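Local atomic coordinates of alpha-/beta-galactoside alpha-2,3-sialyltransferase (PDB entry 2ZWI), a protein that transfers sialic acid in alpha-2,3 linkage to alpha- and beta-galactosides, probably from a CMP-activated donor, and binds CMP in a cleft between two domains. Residues 84-89 with 107-112; 158-163 with 189-194. All coordinates share one frame; numbering follows the deposited sequence.

Contact 1: residues 84-89 with 107-112; sequences LWAVDV and LNFYDD
Helix 86-98 crosses from strand 74-82 to strand 104-110 of the N-terminal parallel sheet, and its first turn lies over the end of the latter strand in a beta-alpha-beta crossover of this GT-B fold. The tight half is apolar. F109, its CG beside the backbone N (chi1 -72°), points toward the helix and meets V89 tip to tip: V89 CG1 lies 3.4 Å from F109 CE1, and V89 CG2 sits 3.6 Å from F109 CZ. V89 CG1 eclipses its own backbone N (chi1 0°), probably at some strain. The methyl CB of A86 also reaches F109 CE1, at 3.6 Å. V89 CG2 touches L107 CD2 as well, at 3.9 Å, the two side chains crossing obliquely. A86, V89, L107 and F109 are all buried.

Past the strand the contact loosens and becomes polar. L84, CG anti to the backbone N, crosses D112 obliquely, with CB of L84 3.8 Å from CB of D112. D112 extends alongside W85, its carboxylate plane turned 68° from the indole. A water in the plane of the indole joins them: it accepts from W85 NE1 at 2.9 Å and donates to D112 OD1 at 2.6 Å. D112 OD1 also takes a hydrogen bond from N82 ND2, while OD2 binds a glycerol probably from crystallisation. The apolar cluster thus packs the first turn of the helix on strand 104-110, whereas D112 is held through a water and N82; two donors on OD1 would tend to favour its charged form, although E116, which accepts from D112 N, may oppose this.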
ATOM      1  N   LEU A  84       4.798  -5.457   5.652  1.00 10.27           N
ATOM      2  CA  LEU A  84       4.068  -6.141   6.720  1.00 11.06           C
ATOM      3  C   LEU A  84       4.253  -7.666   6.620  1.00 11.04           C
ATOM      4  O   LEU A  84       4.424  -8.348   7.619  1.00 10.68           O
ATOM      5  CB  LEU A  84       2.574  -5.792   6.665  1.00 11.13           C
ATOM      6  CG  LEU A  84       1.682  -6.295   7.812  1.00 11.49           C
ATOM      7  CD1 LEU A  84       2.120  -5.683   9.148  1.00 11.89           C
ATOM      8  CD2 LEU A  84       0.235  -5.966   7.503  1.00 11.95           C
ATOM      9  N   TRP A  85       4.220  -8.171   5.391  1.00 11.65           N
ATOM     10  CA  TRP A  85       4.342  -9.589   5.106  1.00 12.36           C
ATOM     11  C   TRP A  85       5.767  -9.967   4.704  1.00 12.21           C
ATOM     12  O   TRP A  85       5.983 -10.812   3.835  1.00 11.73           O
ATOM     13  CB  TRP A  85       3.332  -9.969   4.020  1.00 13.43           C
ATOM     14  CG  TRP A  85       1.924  -9.835   4.507  1.00 14.97           C
ATOM     15  CD1 TRP A  85       0.999  -8.904   4.121  1.00 16.71           C
ATOM     16  CD2 TRP A  85       1.295 -10.635   5.513  1.00 16.47           C
ATOM     17  NE1 TRP A  85      -0.177  -9.094   4.809  1.00 17.58           N
ATOM     18  CE2 TRP A  85      -0.019 -10.150   5.670  1.00 17.84           C
ATOM     19  CE3 TRP A  85       1.715 -11.727   6.288  1.00 17.12           C
ATOM     20  CZ2 TRP A  85      -0.921 -10.717   6.571  1.00 17.32           C
ATOM     21  CZ3 TRP A  85       0.819 -12.297   7.182  1.00 17.26           C
ATOM     22  CH2 TRP A  85      -0.486 -11.791   7.317  1.00 17.37           C
ATOM     23  N   ALA A  86       6.742  -9.344   5.358  1.00 12.05           N
ATOM     24  CA  ALA A  86       8.153  -9.663   5.121  1.00 12.14           C
ATOM     25  C   ALA A  86       8.423 -11.164   5.292  1.00 12.19           C
ATOM     26  O   ALA A  86       9.390 -11.682   4.743  1.00 12.32           O
ATOM     27  CB  ALA A  86       9.051  -8.852   6.058  1.00 11.86           C
ATOM     28  N   VAL A  87       7.566 -11.854   6.046  1.00 12.36           N
ATOM     29  CA  VAL A  87       7.685 -13.319   6.214  1.00 12.93           C
ATOM     30  C   VAL A  87       7.777 -14.060   4.866  1.00 12.71           C
ATOM     31  O   VAL A  87       8.509 -15.044   4.745  1.00 12.86           O
ATOM     32  CB  VAL A  87       6.527 -13.925   7.088  1.00 12.82           C
ATOM     33  CG1 VAL A  87       5.187 -13.843   6.372  1.00 13.36           C
ATOM     34  CG2 VAL A  87       6.845 -15.376   7.497  1.00 13.19           C
ATOM     35  N   ASP A  88       7.033 -13.596   3.865  1.00 12.63           N
ATOM     36  CA  ASP A  88       7.097 -14.210   2.545  1.00 12.72           C
ATOM     37  C   ASP A  88       8.487 -14.055   1.929  1.00 12.75           C
ATOM     38  O   ASP A  88       9.015 -15.008   1.374  1.00 12.77           O
ATOM     39  CB  ASP A  88       6.017 -13.653   1.616  1.00 12.74           C
ATOM     40  CG  ASP A  88       4.610 -13.981   2.092  1.00 13.06           C
ATOM     41  OD1 ASP A  88       3.702 -13.189   1.795  1.00 13.78           O
ATOM     42  OD2 ASP A  88       4.405 -15.025   2.752  1.00 13.17           O
ATOM     43  N   VAL A  89       9.095 -12.873   2.040  1.00 13.03           N
ATOM     44  CA  VAL A  89      10.469 -12.732   1.530  1.00 12.81           C
ATOM     45  C   VAL A  89      11.506 -13.486   2.388  1.00 12.98           C
ATOM     46  O   VAL A  89      12.456 -14.036   1.845  1.00 12.90           O
ATOM     47  CB  VAL A  89      10.883 -11.259   1.064  1.00 13.45           C
ATOM     48  CG1 VAL A  89       9.767 -10.238   1.230  1.00 13.95           C
ATOM     49  CG2 VAL A  89      12.226 -10.800   1.631  1.00 11.32           C
ATOM     50  N   LEU A 107      16.908  -6.521  -1.836  1.00 11.41           N
ATOM     51  CA  LEU A 107      15.516  -6.477  -1.369  1.00 10.58           C
ATOM     52  C   LEU A 107      14.862  -5.130  -1.620  1.00 10.15           C
ATOM     53  O   LEU A 107      15.474  -4.091  -1.396  1.00 10.45           O
ATOM     54  CB  LEU A 107      15.432  -6.791   0.130  1.00 10.41           C
ATOM     55  CG  LEU A 107      16.103  -8.073   0.642  1.00 11.06           C
ATOM     56  CD1 LEU A 107      16.072  -8.125   2.146  1.00 10.22           C
ATOM     57  CD2 LEU A 107      15.445  -9.328   0.037  1.00 11.22           C
ATOM     58  N   ASN A 108      13.618  -5.170  -2.086  1.00  9.60           N
ATOM     59  CA  ASN A 108      12.749  -3.999  -2.147  1.00  9.53           C
ATOM     60  C   ASN A 108      11.454  -4.317  -1.398  1.00  9.41           C
ATOM     61  O   ASN A 108      10.690  -5.194  -1.837  1.00  9.03           O
ATOM     62  CB  ASN A 108      12.428  -3.636  -3.606  1.00  9.08           C
ATOM     63  CG  ASN A 108      13.662  -3.208  -4.391  1.00 11.35           C
ATOM     64  OD1 ASN A 108      14.118  -3.917  -5.297  1.00 15.16           O
ATOM     65  ND2 ASN A 108      14.211  -2.056  -4.043  1.00  9.94           N
ATOM     66  N   PHE A 109      11.220  -3.626  -0.280  1.00  9.29           N
ATOM     67  CA  PHE A 109       9.982  -3.767   0.490  1.00  9.63           C
ATOM     68  C   PHE A 109       9.033  -2.578   0.241  1.00 10.14           C
ATOM     69  O   PHE A 109       9.438  -1.420   0.333  1.00 10.85           O
ATOM     70  CB  PHE A 109      10.269  -3.858   1.994  1.00  9.19           C
ATOM     71  CG  PHE A 109      10.891  -5.159   2.436  1.00  9.12           C
ATOM     72  CD1 PHE A 109      10.094  -6.282   2.685  1.00 10.25           C
ATOM     73  CD2 PHE A 109      12.267  -5.256   2.635  1.00  9.40           C
ATOM     74  CE1 PHE A 109      10.667  -7.500   3.105  1.00 10.14           C
ATOM     75  CE2 PHE A 109      12.849  -6.459   3.069  1.00 10.05           C
ATOM     76  CZ  PHE A 109      12.042  -7.585   3.300  1.00  9.40           C
ATOM     77  N   TYR A 110       7.783  -2.874  -0.078  1.00 10.01           N
ATOM     78  CA  TYR A 110       6.750  -1.867  -0.282  1.00 10.74           C
ATOM     79  C   TYR A 110       5.725  -1.942   0.841  1.00 11.07           C
ATOM     80  O   TYR A 110       5.199  -3.022   1.111  1.00 10.85           O
ATOM     81  CB  TYR A 110       6.048  -2.126  -1.621  1.00 10.54           C
ATOM     82  CG  TYR A 110       6.944  -1.930  -2.819  1.00 10.97           C
ATOM     83  CD1 TYR A 110       7.822  -2.936  -3.238  1.00 10.20           C
ATOM     84  CD2 TYR A 110       6.916  -0.738  -3.527  1.00 10.64           C
ATOM     85  CE1 TYR A 110       8.654  -2.747  -4.339  1.00 10.54           C
ATOM     86  CE2 TYR A 110       7.748  -0.538  -4.636  1.00 11.28           C
ATOM     87  CZ  TYR A 110       8.604  -1.537  -5.021  1.00 10.96           C
ATOM     88  OH  TYR A 110       9.395  -1.321  -6.101  1.00 13.51           O
ATOM     89  N   ASP A 111       5.450  -0.811   1.501  1.00 11.93           N
ATOM     90  CA  ASP A 111       4.449  -0.768   2.580  1.00 12.63           C
ATOM     91  C   ASP A 111       3.126  -1.383   2.135  1.00 12.95           C
ATOM     92  O   ASP A 111       2.729  -1.206   0.997  1.00 12.47           O
ATOM     93  CB  ASP A 111       4.169   0.681   3.015  1.00 13.26           C
ATOM     94  CG  ASP A 111       5.309   1.300   3.807  1.00 13.86           C
ATOM     95  OD1 ASP A 111       6.212   0.567   4.275  1.00 13.04           O
ATOM     96  OD2 ASP A 111       5.283   2.546   3.954  1.00 14.12           O
ATOM     97  N   ASP A 112       2.446  -2.065   3.061  1.00 13.35           N
ATOM     98  CA  ASP A 112       1.139  -2.705   2.824  1.00 13.68           C
ATOM     99  C   ASP A 112      -0.010  -1.683   2.842  1.00 13.77           C
ATOM    100  O   ASP A 112      -0.969  -1.797   2.076  1.00 13.29           O
ATOM    101  CB  ASP A 112       0.939  -3.791   3.899  1.00 13.94           C
ATOM    102  CG  ASP A 112      -0.409  -4.486   3.831  1.00 15.13           C
ATOM    103  OD1 ASP A 112      -0.477  -5.588   3.254  1.00 15.21           O
ATOM    104  OD2 ASP A 112      -1.393  -3.955   4.394  1.00 18.53           O
TER
HETATM  105  O   HOH W   1      -2.276  -7.188   4.180  1.00 24.26           O

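Contact 2: residues 158-163 with 189-194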
ATOM      1  N   ASN A 158      11.821  -5.601  13.141  1.00 11.45           N
ATOM      2  CA  ASN A 158      12.149  -6.720  12.248  1.00 11.34           C
ATOM      3  C   ASN A 158      11.868  -6.423  10.792  1.00 10.91           C
ATOM      4  O   ASN A 158      12.756  -6.558   9.946  1.00 11.18           O
ATOM      5  CB  ASN A 158      11.398  -7.994  12.672  1.00 11.49           C
ATOM      6  CG  ASN A 158      11.978  -8.620  13.932  1.00 12.62           C
ATOM      7  OD1 ASN A 158      13.021  -8.200  14.418  1.00 12.58           O
ATOM      8  ND2 ASN A 158      11.303  -9.638  14.456  1.00 13.50           N
ATOM      9  N   ILE A 159      10.635  -6.014  10.501  1.00  9.96           N
ATOM     10  CA  ILE A 159      10.232  -5.734   9.116  1.00  9.64           C
ATOM     11  C   ILE A 159      11.021  -4.569   8.511  1.00  9.27           C
ATOM     12  O   ILE A 159      11.334  -4.604   7.330  1.00  8.60           O
ATOM     13  CB  ILE A 159       8.695  -5.582   8.954  1.00  9.40           C
ATOM     14  CG1 ILE A 159       8.171  -4.301   9.622  1.00  9.62           C
ATOM     15  CG2 ILE A 159       7.987  -6.817   9.511  1.00 10.06           C
ATOM     16  CD1 ILE A 159       6.667  -4.089   9.468  1.00  8.94           C
ATOM     17  N   TYR A 160      11.378  -3.572   9.326  1.00  9.40           N
ATOM     18  CA  TYR A 160      12.252  -2.493   8.851  1.00 10.11           C
ATOM     19  C   TYR A 160      13.750  -2.721   9.129  1.00 10.32           C
ATOM     20  O   TYR A 160      14.559  -1.780   9.048  1.00 10.33           O
ATOM     21  CB  TYR A 160      11.782  -1.121   9.373  1.00 10.15           C
ATOM     22  CG  TYR A 160      10.510  -0.608   8.719  1.00 10.31           C
ATOM     23  CD1 TYR A 160      10.506  -0.200   7.383  1.00 11.13           C
ATOM     24  CD2 TYR A 160       9.317  -0.519   9.437  1.00  9.57           C
ATOM     25  CE1 TYR A 160       9.337   0.273   6.768  1.00 10.99           C
ATOM     26  CE2 TYR A 160       8.147  -0.031   8.841  1.00 10.19           C
ATOM     27  CZ  TYR A 160       8.166   0.362   7.500  1.00 10.89           C
ATOM     28  OH  TYR A 160       7.017   0.834   6.897  1.00 11.48           O
ATOM     29  N   GLY A 161      14.133  -3.966   9.428  1.00 10.60           N
ATOM     30  CA  GLY A 161      15.493  -4.241   9.885  1.00 10.35           C
ATOM     31  C   GLY A 161      16.381  -5.041   8.945  1.00 10.83           C
ATOM     32  O   GLY A 161      17.481  -5.447   9.338  1.00 10.72           O
ATOM     33  N   PHE A 162      15.924  -5.251   7.709  1.00 10.50           N
ATOM     34  CA  PHE A 162      16.630  -6.121   6.750  1.00 10.91           C
ATOM     35  C   PHE A 162      17.882  -5.500   6.128  1.00 11.20           C
ATOM     36  O   PHE A 162      18.766  -6.236   5.671  1.00 10.98           O
ATOM     37  CB  PHE A 162      15.693  -6.576   5.619  1.00 10.16           C
ATOM     38  CG  PHE A 162      14.747  -7.683   6.001  1.00 10.75           C
ATOM     39  CD1 PHE A 162      14.952  -8.978   5.534  1.00 10.85           C
ATOM     40  CD2 PHE A 162      13.633  -7.424   6.810  1.00 11.25           C
ATOM     41  CE1 PHE A 162      14.077 -10.014   5.876  1.00 11.43           C
ATOM     42  CE2 PHE A 162      12.746  -8.446   7.157  1.00 12.35           C
ATOM     43  CZ  PHE A 162      12.964  -9.744   6.693  1.00 11.31           C
ATOM     44  N   SER A 163      17.965  -4.163   6.081  1.00 11.66           N
ATOM     45  CA  SER A 163      19.169  -3.512   5.514  1.00 12.16           C
ATOM     46  C   SER A 163      20.450  -3.811   6.326  1.00 13.03           C
ATOM     47  O   SER A 163      21.570  -3.579   5.848  1.00 13.10           O
ATOM     48  CB  SER A 163      18.961  -2.008   5.313  1.00 12.16           C
ATOM     49  OG  SER A 163      19.090  -1.291   6.535  1.00 11.71           O
ATOM     50  N   ARG A 189      18.021   5.910  12.130  1.00 16.58           N
ATOM     51  CA  ARG A 189      19.445   5.596  12.023  1.00 17.30           C
ATOM     52  C   ARG A 189      19.707   4.295  11.293  1.00 17.00           C
ATOM     53  O   ARG A 189      20.705   4.174  10.604  1.00 17.64           O
ATOM     54  CB  ARG A 189      20.102   5.530  13.397  1.00 17.60           C
ATOM     55  CG  ARG A 189      20.763   6.829  13.831  1.00 20.11           C
ATOM     56  CD  ARG A 189      21.717   6.586  15.002  1.00 21.88           C
ATOM     57  NE  ARG A 189      21.082   5.746  16.007  1.00 22.94           N
ATOM     58  CZ  ARG A 189      20.414   6.210  17.058  1.00 23.00           C
ATOM     59  NH1 ARG A 189      20.316   7.521  17.272  1.00 22.65           N
ATOM     60  NH2 ARG A 189      19.870   5.355  17.910  1.00 22.89           N
ATOM     61  N   VAL A 190      18.831   3.313  11.476  1.00 16.36           N
ATOM     62  CA  VAL A 190      18.954   2.031  10.799  1.00 16.20           C
ATOM     63  C   VAL A 190      18.733   2.173   9.279  1.00 16.10           C
ATOM     64  O   VAL A 190      19.517   1.640   8.476  1.00 15.70           O
ATOM     65  CB  VAL A 190      18.002   0.981  11.408  1.00 16.26           C
ATOM     66  CG1 VAL A 190      18.180  -0.367  10.734  1.00 16.96           C
ATOM     67  CG2 VAL A 190      18.231   0.873  12.930  1.00 16.40           C
ATOM     68  N   ILE A 191      17.705   2.923   8.887  1.00 15.46           N
ATOM     69  CA  ILE A 191      17.272   2.930   7.484  1.00 15.70           C
ATOM     70  C   ILE A 191      17.386   4.252   6.690  1.00 15.67           C
ATOM     71  O   ILE A 191      16.897   4.326   5.567  1.00 15.50           O
ATOM     72  CB  ILE A 191      15.826   2.357   7.351  1.00 15.67           C
ATOM     73  CG1 ILE A 191      14.860   3.097   8.285  1.00 14.90           C
ATOM     74  CG2 ILE A 191      15.834   0.852   7.622  1.00 15.61           C
ATOM     75  CD1 ILE A 191      13.404   2.569   8.244  1.00 15.94           C
ATOM     76  N   SER A 192      18.042   5.275   7.237  1.00 16.34           N
ATOM     77  CA  SER A 192      18.010   6.614   6.607  1.00 16.37           C
ATOM     78  C   SER A 192      18.500   6.629   5.150  1.00 16.02           C
ATOM     79  O   SER A 192      17.960   7.377   4.318  1.00 16.52           O
ATOM     80  CB  SER A 192      18.742   7.674   7.459  1.00 16.59           C
ATOM     81  OG  SER A 192      20.131   7.410   7.576  1.00 17.86           O
ATOM     82  N   ASN A 193      19.490   5.791   4.844  1.00 14.99           N
ATOM     83  CA  ASN A 193      20.002   5.679   3.470  1.00 15.13           C
ATOM     84  C   ASN A 193      19.259   4.654   2.604  1.00 14.16           C
ATOM     85  O   ASN A 193      19.568   4.488   1.416  1.00 13.60           O
ATOM     86  CB  ASN A 193      21.494   5.349   3.483  1.00 15.72           C
ATOM     87  CG  ASN A 193      22.332   6.486   4.008  1.00 18.09           C
ATOM     88  OD1 ASN A 193      22.053   7.662   3.741  1.00 21.25           O
ATOM     89  ND2 ASN A 193      23.373   6.147   4.747  1.00 19.41           N
ATOM     90  N   ASN A 194      18.284   3.979   3.210  1.00 13.02           N
ATOM     91  CA  ASN A 194      17.579   2.865   2.583  1.00 12.75           C
ATOM     92  C   ASN A 194      16.109   3.160   2.239  1.00 12.58           C
ATOM     93  O   ASN A 194      15.386   2.265   1.831  1.00 12.71           O
ATOM     94  CB  ASN A 194      17.643   1.646   3.514  1.00 12.82           C
ATOM     95  CG  ASN A 194      19.059   1.359   4.014  1.00 14.01           C
ATOM     96  OD1 ASN A 194      19.993   1.196   3.223  1.00 14.60           O
ATOM     97  ND2 ASN A 194      19.219   1.302   5.331  1.00 13.89           N
TER
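Both backbones are leaving helices where they meet: 158-163 runs off helix 156-159, with Y160 the first residue to abandon helical angles, and 189-194 carries the last part of helix 185-191 and contains a type I beta turn from I191 to N194, closed by N194 N to I191 O at 2.8 Å. In the N-terminal domain of this GT-B fold, these segments flank strand 168-172: the first leads toward it, and the second leads from the helix that follows it into edge strand 195-197.

I191 is the main apolar partner. Its CG1 takes the crowded position between the backbone N and the carbonyl carbon (chi1 54°), which leaves CG2 beside the backbone N. The two branches divide the work: CG2 presses on the carbonyl O of Y160 at 3.3 Å, while CD1, at the end of the extended arm, comes to 4.1 Å from Y160 CD1 as the side chains cross obliquely. The phenol OH of Y160 has its polar partner in D111, and its ring also meets that of Y170. V190 CG1 stands more loosely by the same Y160 O, at 4.2 Å; its side chain also touches I135 of helix 128-147.

S163 is the polar counterpart, pointing toward the turn with its OG likewise in the crowded position (chi1 79°). The amide of N194 lies against it, CG of N194 3.6 Å from CB of S163. Although S163 OG and N194 ND2 are only 2.9 Å apart, the angle is too poor for a hydrogen bond.

Contacts 1 and 2 lie 12 Å apart, centre to centre, and follow one another along the chain, yet they share a continuous interior. F162, turned away from 189-194, packs against contact 1: its CG lies 3.7 Å from F109 CE2, its CD1 3.7 Å from L107 CD1, and its CE2 3.9 Å from A86 CB. A polar link accompanies this packing, with D111 OD1 and Y160 OH 2.8 Å apart, tying the end of strand 104-110 to 158-163. Contact 1 is nearer the nucleotide: the side chain of D112 is about 6 Å from the bound CMP, whereas that of Y160 is about 14 Å away, so contact 2 lies farther from the nucleotide.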